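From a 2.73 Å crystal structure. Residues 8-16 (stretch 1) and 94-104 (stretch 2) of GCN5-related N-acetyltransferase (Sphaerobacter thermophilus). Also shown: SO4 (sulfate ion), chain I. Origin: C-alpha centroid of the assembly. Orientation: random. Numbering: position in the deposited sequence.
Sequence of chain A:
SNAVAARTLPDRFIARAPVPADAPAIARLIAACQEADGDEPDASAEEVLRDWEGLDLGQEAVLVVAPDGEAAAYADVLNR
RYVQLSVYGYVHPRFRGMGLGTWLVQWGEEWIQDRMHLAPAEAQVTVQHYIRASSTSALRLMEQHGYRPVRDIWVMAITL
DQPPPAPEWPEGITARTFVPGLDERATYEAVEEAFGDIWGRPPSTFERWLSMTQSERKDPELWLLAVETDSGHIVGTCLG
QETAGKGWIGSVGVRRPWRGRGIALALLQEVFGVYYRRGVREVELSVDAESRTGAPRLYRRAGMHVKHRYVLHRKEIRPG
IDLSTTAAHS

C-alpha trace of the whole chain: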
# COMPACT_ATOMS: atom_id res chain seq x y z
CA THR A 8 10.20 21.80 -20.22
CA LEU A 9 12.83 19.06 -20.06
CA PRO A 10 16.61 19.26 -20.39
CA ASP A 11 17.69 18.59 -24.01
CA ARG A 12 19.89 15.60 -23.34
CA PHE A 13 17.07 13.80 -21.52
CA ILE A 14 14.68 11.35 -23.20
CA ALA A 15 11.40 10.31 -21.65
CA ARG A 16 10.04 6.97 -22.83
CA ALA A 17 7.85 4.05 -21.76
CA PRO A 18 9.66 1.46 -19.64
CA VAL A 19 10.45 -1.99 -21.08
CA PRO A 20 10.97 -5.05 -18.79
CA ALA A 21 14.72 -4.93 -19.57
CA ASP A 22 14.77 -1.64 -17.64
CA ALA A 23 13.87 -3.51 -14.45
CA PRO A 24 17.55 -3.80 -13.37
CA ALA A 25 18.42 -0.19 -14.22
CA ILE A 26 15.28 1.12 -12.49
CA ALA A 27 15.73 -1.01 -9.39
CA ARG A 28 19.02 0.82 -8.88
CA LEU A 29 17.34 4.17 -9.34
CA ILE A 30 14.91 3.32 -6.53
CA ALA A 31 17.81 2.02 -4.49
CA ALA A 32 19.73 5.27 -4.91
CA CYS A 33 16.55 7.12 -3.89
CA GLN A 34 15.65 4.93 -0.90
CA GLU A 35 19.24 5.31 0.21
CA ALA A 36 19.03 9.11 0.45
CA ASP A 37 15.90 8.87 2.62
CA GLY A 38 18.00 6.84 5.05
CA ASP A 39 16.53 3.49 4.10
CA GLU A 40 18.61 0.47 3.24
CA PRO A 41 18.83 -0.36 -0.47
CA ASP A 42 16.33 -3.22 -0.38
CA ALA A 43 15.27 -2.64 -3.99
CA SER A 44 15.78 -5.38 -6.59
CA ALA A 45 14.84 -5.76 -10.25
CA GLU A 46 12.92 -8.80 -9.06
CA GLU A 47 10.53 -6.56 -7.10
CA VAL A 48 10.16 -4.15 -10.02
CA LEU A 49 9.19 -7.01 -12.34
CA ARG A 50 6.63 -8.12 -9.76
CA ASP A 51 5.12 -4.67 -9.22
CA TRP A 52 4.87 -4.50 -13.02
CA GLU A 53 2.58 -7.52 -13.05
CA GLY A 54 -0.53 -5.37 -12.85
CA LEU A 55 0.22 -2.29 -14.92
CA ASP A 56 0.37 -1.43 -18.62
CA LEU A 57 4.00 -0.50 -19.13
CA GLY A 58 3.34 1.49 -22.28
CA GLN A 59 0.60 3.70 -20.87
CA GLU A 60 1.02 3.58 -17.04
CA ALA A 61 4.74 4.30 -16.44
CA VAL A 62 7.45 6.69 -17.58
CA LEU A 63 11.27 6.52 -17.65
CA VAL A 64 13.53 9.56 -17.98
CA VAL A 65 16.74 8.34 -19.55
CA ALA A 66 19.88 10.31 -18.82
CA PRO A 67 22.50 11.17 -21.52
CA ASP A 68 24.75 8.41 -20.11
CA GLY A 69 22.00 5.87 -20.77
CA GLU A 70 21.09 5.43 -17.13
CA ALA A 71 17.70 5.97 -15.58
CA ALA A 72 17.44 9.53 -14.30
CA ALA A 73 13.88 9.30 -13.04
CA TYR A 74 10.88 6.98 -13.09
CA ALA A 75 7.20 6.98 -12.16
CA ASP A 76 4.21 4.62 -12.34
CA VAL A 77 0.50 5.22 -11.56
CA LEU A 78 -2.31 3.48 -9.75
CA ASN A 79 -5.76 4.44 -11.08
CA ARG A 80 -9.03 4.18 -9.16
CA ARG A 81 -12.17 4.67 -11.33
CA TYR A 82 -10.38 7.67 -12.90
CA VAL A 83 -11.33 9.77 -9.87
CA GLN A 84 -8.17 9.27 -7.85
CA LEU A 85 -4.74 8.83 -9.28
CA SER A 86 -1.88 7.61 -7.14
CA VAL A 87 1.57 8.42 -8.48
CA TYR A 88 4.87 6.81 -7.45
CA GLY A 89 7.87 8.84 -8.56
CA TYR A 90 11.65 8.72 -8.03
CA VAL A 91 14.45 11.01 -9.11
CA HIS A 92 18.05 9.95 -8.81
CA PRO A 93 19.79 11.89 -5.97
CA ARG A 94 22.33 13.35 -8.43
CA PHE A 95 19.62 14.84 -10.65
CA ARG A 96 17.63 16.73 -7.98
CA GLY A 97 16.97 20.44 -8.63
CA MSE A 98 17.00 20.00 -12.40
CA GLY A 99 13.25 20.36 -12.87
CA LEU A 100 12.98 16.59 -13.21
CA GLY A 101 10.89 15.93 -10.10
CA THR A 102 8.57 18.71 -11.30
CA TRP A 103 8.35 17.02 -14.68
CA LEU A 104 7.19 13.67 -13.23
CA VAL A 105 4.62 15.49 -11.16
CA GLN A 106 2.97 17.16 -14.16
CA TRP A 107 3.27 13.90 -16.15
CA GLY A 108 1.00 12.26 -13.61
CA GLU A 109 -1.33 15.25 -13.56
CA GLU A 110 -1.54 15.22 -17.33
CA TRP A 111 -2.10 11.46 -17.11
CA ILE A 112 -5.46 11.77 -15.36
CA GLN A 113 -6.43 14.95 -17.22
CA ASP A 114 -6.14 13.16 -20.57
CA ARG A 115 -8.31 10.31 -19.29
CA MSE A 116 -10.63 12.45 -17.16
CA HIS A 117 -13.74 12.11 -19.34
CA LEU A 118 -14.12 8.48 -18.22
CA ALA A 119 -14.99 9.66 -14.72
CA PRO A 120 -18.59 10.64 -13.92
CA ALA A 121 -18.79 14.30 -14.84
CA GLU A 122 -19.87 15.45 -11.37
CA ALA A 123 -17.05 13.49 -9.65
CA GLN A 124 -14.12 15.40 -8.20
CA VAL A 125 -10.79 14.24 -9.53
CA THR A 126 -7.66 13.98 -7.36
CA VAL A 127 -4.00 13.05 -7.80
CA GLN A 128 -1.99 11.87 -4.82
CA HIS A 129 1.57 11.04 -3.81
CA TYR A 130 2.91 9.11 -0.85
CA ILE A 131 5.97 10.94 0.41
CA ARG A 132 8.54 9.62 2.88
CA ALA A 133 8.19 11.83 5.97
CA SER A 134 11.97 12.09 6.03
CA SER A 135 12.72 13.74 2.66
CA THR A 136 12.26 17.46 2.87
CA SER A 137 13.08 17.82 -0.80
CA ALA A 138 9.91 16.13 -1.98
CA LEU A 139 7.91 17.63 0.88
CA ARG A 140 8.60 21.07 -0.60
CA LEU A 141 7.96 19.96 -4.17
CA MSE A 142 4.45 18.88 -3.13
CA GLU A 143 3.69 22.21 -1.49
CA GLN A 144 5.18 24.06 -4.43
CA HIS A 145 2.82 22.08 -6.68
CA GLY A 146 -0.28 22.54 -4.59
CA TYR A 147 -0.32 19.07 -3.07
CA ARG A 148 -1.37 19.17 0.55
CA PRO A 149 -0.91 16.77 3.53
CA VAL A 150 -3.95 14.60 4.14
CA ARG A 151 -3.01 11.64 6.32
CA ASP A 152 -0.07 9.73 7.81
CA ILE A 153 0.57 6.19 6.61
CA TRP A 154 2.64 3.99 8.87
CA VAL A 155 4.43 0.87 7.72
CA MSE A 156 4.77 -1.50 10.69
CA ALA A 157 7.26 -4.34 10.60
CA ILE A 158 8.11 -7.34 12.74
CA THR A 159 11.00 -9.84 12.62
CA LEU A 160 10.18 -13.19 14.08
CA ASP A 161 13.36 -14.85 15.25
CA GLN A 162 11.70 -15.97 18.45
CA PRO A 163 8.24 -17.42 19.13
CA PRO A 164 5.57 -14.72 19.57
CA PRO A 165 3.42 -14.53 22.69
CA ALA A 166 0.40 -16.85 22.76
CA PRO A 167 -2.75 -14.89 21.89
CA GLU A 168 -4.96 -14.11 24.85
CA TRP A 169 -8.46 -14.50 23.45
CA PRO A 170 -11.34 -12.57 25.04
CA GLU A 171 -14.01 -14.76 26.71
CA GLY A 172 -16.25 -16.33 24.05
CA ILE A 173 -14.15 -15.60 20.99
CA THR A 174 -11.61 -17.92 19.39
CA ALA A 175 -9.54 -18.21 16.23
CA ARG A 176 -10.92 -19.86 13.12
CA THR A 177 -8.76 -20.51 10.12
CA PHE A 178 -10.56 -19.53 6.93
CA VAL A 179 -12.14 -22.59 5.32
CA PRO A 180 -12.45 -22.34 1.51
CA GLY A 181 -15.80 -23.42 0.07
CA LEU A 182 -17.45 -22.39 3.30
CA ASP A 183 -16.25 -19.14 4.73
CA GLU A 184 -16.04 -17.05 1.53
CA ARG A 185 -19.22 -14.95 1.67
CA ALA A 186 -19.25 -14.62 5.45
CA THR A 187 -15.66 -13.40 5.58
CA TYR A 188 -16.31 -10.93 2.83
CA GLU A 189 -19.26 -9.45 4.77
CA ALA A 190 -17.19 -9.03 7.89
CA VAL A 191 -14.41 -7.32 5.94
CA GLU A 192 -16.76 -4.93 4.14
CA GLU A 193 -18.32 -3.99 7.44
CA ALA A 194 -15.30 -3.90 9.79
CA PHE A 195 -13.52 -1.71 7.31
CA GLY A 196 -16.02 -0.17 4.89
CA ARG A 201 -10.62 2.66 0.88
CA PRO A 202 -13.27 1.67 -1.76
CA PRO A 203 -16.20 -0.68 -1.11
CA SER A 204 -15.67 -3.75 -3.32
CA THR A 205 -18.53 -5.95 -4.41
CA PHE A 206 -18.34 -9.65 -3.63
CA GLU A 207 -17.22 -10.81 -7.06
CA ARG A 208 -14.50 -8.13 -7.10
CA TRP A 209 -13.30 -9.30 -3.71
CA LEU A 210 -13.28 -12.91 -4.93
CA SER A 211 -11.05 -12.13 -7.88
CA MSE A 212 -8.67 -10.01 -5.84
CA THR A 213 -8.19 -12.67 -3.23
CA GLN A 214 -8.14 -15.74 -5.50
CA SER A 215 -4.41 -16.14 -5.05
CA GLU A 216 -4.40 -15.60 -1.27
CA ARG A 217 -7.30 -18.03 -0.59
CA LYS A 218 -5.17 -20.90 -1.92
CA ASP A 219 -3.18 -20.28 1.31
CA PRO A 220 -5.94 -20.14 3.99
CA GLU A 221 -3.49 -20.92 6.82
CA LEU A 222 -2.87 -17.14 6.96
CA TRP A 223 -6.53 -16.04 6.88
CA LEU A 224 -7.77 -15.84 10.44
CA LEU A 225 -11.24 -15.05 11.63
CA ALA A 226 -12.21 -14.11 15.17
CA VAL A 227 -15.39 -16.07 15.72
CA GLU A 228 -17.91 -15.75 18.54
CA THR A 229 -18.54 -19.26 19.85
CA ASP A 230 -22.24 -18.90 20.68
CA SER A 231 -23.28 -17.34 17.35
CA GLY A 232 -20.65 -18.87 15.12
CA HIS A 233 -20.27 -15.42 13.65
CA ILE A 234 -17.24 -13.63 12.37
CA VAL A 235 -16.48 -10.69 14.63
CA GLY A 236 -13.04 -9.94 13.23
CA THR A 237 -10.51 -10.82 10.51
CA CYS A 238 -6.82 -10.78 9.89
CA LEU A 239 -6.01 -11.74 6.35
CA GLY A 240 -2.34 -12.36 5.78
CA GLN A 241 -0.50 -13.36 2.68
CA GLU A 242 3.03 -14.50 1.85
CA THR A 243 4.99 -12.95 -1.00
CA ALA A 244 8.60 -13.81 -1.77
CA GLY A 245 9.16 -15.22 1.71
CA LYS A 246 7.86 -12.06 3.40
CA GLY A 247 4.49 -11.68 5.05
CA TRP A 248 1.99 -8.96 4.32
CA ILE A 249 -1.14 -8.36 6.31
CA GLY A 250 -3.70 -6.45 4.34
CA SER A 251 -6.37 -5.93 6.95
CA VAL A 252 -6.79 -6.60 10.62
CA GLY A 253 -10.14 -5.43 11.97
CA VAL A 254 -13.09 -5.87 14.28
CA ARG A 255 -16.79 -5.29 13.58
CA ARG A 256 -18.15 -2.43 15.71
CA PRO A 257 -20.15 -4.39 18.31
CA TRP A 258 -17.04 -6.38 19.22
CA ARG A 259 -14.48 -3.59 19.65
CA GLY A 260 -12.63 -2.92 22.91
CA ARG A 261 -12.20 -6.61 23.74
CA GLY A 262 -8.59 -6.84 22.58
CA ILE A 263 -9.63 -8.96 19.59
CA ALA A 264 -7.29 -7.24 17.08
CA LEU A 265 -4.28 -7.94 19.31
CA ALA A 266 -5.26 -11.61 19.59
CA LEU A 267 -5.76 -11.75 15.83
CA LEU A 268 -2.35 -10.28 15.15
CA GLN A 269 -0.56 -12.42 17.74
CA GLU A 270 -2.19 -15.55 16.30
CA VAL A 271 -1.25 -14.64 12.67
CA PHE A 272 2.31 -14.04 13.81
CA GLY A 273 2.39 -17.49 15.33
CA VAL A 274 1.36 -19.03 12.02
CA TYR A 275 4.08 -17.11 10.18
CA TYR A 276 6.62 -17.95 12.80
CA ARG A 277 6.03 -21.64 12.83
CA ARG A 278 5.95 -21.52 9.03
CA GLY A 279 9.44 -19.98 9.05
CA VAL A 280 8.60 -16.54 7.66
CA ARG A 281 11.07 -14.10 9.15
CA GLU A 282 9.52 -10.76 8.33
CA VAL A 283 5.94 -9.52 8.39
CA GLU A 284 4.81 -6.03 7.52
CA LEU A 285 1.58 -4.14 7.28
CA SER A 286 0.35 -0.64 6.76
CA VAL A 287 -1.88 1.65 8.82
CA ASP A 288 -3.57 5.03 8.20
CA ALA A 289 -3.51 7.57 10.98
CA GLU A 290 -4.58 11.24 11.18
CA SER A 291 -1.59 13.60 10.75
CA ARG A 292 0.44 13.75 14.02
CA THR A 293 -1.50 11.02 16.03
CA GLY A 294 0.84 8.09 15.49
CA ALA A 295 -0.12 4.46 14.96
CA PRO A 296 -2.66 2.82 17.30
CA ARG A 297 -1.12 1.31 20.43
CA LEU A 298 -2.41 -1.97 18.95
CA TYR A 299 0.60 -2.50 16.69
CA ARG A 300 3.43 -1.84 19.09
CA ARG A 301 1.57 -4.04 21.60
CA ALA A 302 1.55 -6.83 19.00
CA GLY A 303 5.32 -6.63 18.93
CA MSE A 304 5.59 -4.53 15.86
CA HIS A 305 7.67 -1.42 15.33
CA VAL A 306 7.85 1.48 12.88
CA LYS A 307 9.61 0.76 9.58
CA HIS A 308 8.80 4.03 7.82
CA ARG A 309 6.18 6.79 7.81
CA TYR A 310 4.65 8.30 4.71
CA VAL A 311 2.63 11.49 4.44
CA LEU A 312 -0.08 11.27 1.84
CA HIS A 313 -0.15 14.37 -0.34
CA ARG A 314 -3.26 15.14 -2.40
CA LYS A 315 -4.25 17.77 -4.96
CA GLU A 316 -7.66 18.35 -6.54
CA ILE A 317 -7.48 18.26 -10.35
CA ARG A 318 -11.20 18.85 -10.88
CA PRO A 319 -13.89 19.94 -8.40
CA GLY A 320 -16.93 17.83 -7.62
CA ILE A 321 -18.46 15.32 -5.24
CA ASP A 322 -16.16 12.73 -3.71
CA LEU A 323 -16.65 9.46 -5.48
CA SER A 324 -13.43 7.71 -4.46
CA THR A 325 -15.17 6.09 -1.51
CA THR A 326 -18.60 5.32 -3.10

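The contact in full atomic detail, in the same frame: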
# COMPACT_ATOMS: atom_id res chain seq x y z
N THR A 8 8.76 21.56 -20.15
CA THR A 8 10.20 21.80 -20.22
C THR A 8 10.99 20.61 -19.67
O THR A 8 10.74 20.14 -18.55
CB THR A 8 10.62 23.11 -19.49
OG1 THR A 8 10.26 24.25 -20.28
CG2 THR A 8 12.13 23.15 -19.25
N LEU A 9 11.94 20.14 -20.46
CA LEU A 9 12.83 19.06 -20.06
C LEU A 9 14.21 19.39 -20.59
O LEU A 9 14.31 19.96 -21.69
CB LEU A 9 12.32 17.75 -20.68
CG LEU A 9 13.06 16.46 -20.36
CD1 LEU A 9 13.35 16.36 -18.88
CD2 LEU A 9 12.24 15.27 -20.82
N PRO A 10 15.27 19.08 -19.82
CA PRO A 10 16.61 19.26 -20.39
C PRO A 10 16.83 18.48 -21.69
O PRO A 10 16.40 17.33 -21.80
CB PRO A 10 17.55 18.75 -19.28
CG PRO A 10 16.67 18.47 -18.07
CD PRO A 10 15.32 19.05 -18.35
N ASP A 11 17.51 19.11 -22.65
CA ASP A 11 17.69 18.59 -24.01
C ASP A 11 18.17 17.15 -24.04
O ASP A 11 17.61 16.30 -24.73
CB ASP A 11 18.71 19.48 -24.72
CG ASP A 11 19.89 19.81 -23.84
OD1 ASP A 11 19.85 19.42 -22.64
OD2 ASP A 11 20.85 20.44 -24.32
N ARG A 12 19.21 16.87 -23.26
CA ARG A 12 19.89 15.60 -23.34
C ARG A 12 19.06 14.45 -22.77
O ARG A 12 19.46 13.29 -22.84
CB ARG A 12 21.24 15.70 -22.63
CG ARG A 12 22.17 16.75 -23.23
CD ARG A 12 23.39 17.00 -22.36
NE ARG A 12 24.35 17.91 -22.96
CZ ARG A 12 24.37 19.23 -22.77
NH1 ARG A 12 23.46 19.79 -21.98
NH2 ARG A 12 25.28 19.98 -23.36
N PHE A 13 17.91 14.79 -22.20
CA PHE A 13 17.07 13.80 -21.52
C PHE A 13 15.86 13.32 -22.33
O PHE A 13 15.05 14.11 -22.83
CB PHE A 13 16.63 14.32 -20.15
CG PHE A 13 17.74 14.41 -19.17
CD1 PHE A 13 18.60 15.50 -19.16
CD2 PHE A 13 17.95 13.39 -18.25
CE1 PHE A 13 19.63 15.57 -18.26
CE2 PHE A 13 18.97 13.45 -17.34
CZ PHE A 13 19.82 14.55 -17.34
N ILE A 14 15.74 12.00 -22.43
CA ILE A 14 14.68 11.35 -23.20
C ILE A 14 13.71 10.66 -22.26
O ILE A 14 14.12 9.87 -21.40
CB ILE A 14 15.27 10.32 -24.21
CG1 ILE A 14 15.44 10.95 -25.60
CG2 ILE A 14 14.39 9.07 -24.30
CD1 ILE A 14 16.43 12.12 -25.68
N ALA A 15 12.44 10.97 -22.41
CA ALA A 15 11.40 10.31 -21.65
C ALA A 15 10.75 9.27 -22.54
O ALA A 15 10.46 9.55 -23.71
CB ALA A 15 10.39 11.32 -21.17
N ARG A 16 10.54 8.07 -22.02
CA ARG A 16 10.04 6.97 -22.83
C ARG A 16 9.36 5.94 -21.94
O ARG A 16 9.62 5.89 -20.74
CB ARG A 16 11.20 6.34 -23.61
CG ARG A 16 11.47 4.89 -23.29
CD ARG A 16 12.63 4.33 -24.07
NE ARG A 16 13.82 4.18 -23.23
CZ ARG A 16 14.06 3.11 -22.48
NH1 ARG A 16 13.21 2.10 -22.47
NH2 ARG A 16 15.17 3.05 -21.74
N ARG A 94 21.42 12.47 -7.70
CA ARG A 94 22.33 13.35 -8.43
C ARG A 94 21.59 14.39 -9.28
O ARG A 94 22.12 15.47 -9.59
CB ARG A 94 23.23 12.52 -9.32
CG ARG A 94 22.46 11.74 -10.38
CD ARG A 94 23.37 10.90 -11.23
NE ARG A 94 24.10 9.91 -10.44
CZ ARG A 94 25.17 9.26 -10.87
NH1 ARG A 94 25.77 8.38 -10.08
NH2 ARG A 94 25.65 9.51 -12.08
N PHE A 95 20.37 14.04 -9.69
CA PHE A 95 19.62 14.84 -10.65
C PHE A 95 18.61 15.80 -10.01
O PHE A 95 17.86 16.47 -10.72
CB PHE A 95 18.93 13.95 -11.68
CG PHE A 95 19.87 13.18 -12.55
CD1 PHE A 95 20.93 13.80 -13.19
CD2 PHE A 95 19.70 11.81 -12.73
CE1 PHE A 95 21.81 13.08 -14.00
CE2 PHE A 95 20.57 11.08 -13.53
CZ PHE A 95 21.62 11.71 -14.17
N ARG A 96 18.57 15.85 -8.68
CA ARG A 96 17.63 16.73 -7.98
C ARG A 96 17.91 18.22 -8.28
O ARG A 96 19.06 18.63 -8.41
CB ARG A 96 17.66 16.47 -6.46
CG ARG A 96 18.09 15.06 -6.04
CD ARG A 96 16.93 14.06 -5.91
NE ARG A 96 16.59 13.73 -4.52
CZ ARG A 96 16.28 12.52 -4.06
NH1 ARG A 96 16.28 11.46 -4.87
NH2 ARG A 96 15.97 12.34 -2.78
N GLY A 97 16.84 19.01 -8.38
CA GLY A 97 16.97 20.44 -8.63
C GLY A 97 17.21 20.75 -10.09
O GLY A 97 17.69 21.83 -10.44
N MSE A 98 16.94 19.78 -10.95
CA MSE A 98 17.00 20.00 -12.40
C MSE A 98 15.65 20.26 -13.09
O MSE A 98 15.60 20.44 -14.31
CB MSE A 98 17.75 18.87 -13.09
CG MSE A 98 19.15 18.68 -12.56
SE MSE A 98 20.16 17.48 -13.70
CE MSE A 98 20.23 18.58 -15.31
N GLY A 99 14.58 20.24 -12.31
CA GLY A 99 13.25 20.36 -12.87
C GLY A 99 12.64 19.00 -13.19
O GLY A 99 11.52 18.92 -13.70
N LEU A 100 13.39 17.95 -12.89
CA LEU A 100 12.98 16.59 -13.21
C LEU A 100 11.86 16.06 -12.32
O LEU A 100 10.92 15.43 -12.80
CB LEU A 100 14.19 15.65 -13.16
CG LEU A 100 14.59 15.06 -14.50
CD1 LEU A 100 14.95 16.16 -15.50
CD2 LEU A 100 15.74 14.10 -14.32
N GLY A 101 11.96 16.31 -11.01
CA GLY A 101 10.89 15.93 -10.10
C GLY A 101 9.60 16.67 -10.42
O GLY A 101 8.51 16.12 -10.27
N THR A 102 9.72 17.93 -10.86
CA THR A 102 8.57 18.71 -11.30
C THR A 102 7.95 18.09 -12.55
O THR A 102 6.73 18.01 -12.69
CB THR A 102 8.95 20.18 -11.62
OG1 THR A 102 9.23 20.89 -10.41
CG2 THR A 102 7.83 20.89 -12.36
N TRP A 103 8.81 17.63 -13.45
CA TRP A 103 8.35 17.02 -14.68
C TRP A 103 7.48 15.80 -14.42
O TRP A 103 6.37 15.71 -14.94
CB TRP A 103 9.55 16.66 -15.54
CG TRP A 103 9.18 16.38 -16.94
CD1 TRP A 103 9.17 17.26 -17.98
CD2 TRP A 103 8.77 15.12 -17.48
NE1 TRP A 103 8.77 16.63 -19.13
CE2 TRP A 103 8.52 15.31 -18.85
CE3 TRP A 103 8.59 13.85 -16.93
CZ2 TRP A 103 8.11 14.27 -19.69
CZ3 TRP A 103 8.18 12.82 -17.76
CH2 TRP A 103 7.94 13.04 -19.12
N LEU A 104 7.97 14.86 -13.61
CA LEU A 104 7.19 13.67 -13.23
C LEU A 104 5.84 14.04 -12.65
O LEU A 104 4.83 13.40 -12.94
CB LEU A 104 7.93 12.84 -12.19
CG LEU A 104 9.24 12.19 -12.59
CD1 LEU A 104 9.71 11.30 -11.46
CD2 LEU A 104 9.04 11.40 -13.86
S SO4 I . 12.99 19.70 -9.22
O1 SO4 I . 12.27 20.86 -8.68
O2 SO4 I . 13.36 18.73 -8.17
O3 SO4 I . 12.15 19.04 -10.21
O4 SO4 I . 14.22 20.11 -9.89

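Stretch 1 runs as an extended segment from Thr8 to Pro10, reverses through a type I turn from Pro10 to Phe13, closed by Phe13 N to Pro10 O at 3.0 Å, and enters a strand at Ile14. Stretch 2 begins as a loop, makes a type II turn from Phe95 to Met98 with a weak hydrogen bond from Met98 N to Phe95 O (3.4 Å), and becomes helical at Leu100. Gly99 is the N-cap, and its O accepts a hydrogen bond from Trp103 N at 3.0 Å; Leu104 N to Leu100 O, 3.1 Å, continues the helical pattern. Two glycines have positive phi: Gly97, within the turn, at 81°, and Gly99, the N-cap, at 91°, where a CB would also jam against the carbonyl O of Met98. The backbones stay well apart, with the CA atoms of Leu9 and Leu100 7.3 Å from each other and those of Ala15 and Leu104 10.0 Å. No hydrogen bond crosses between the stretches; apolar side chains supply most of the contact, and 416 Å² is buried between the stretches, both sides summed.

Trp103 gives the largest share. With chi1 at -165° (t), its indole lies alongside stretch 1. Leu9 CD2 sits over one face of the ring, and Leu9 CB is 4.2 Å from Trp103 CD1. Ala15 points its CB toward the far end of the indole, reaching Trp103 CH2 at 3.6 Å; its short side chain makes this contact with a single methyl. Thr8 contributes backbone rather than side chain: Thr8 O lies at the ring edge, 3.3 Å from Trp103 CD1, while its CA-to-CB bond points away.

Leu100 occupies the middle of the contact. Its CA-to-CB bond runs sideways, but the branched end comes nearer to stretch 1. Leu100 CD1 packs against Leu9 CD1 at 3.7 Å and Pro10 CG at 3.9 Å, while Leu100 CD2 lies 4.5 Å from Phe13 CE2. The two methyls thus meet different neighbours. Pro10 opens the turn, its O accepting the bond from Phe13 N, and directs its compact apolar ring toward stretch 2.

Phe13 is buried and points toward stretch 2 with chi1 at -70° (m). Its edge meets the face of Phe95, the ring centroids 5.7 Å apart and the planes at 85°; the nearest atoms are Phe13 CZ and Phe95 CE1, at 4.2 Å. Selenomethionine Met98 extends its flexible chain beside this pair, placing its CE 4.3 Å from Phe13 CE1 and 4.5 Å from Pro10 CG.

The charged side chains of Asp11 and Arg12 lie off the contact and do not touch stretch 2; Arg12 N makes a weak hydrogen bond to Asp11 OD1 at 2.7 Å. At the helix start, a sulfate, probably from the crystallisation liquor, accepts hydrogen bonds from Gly99 N to its O4, very short at 2.5 Å, and from Thr102 N to its O3 at 2.7 Å. Gly101 leaves it room: a CB there would be crowded by sulfate O2.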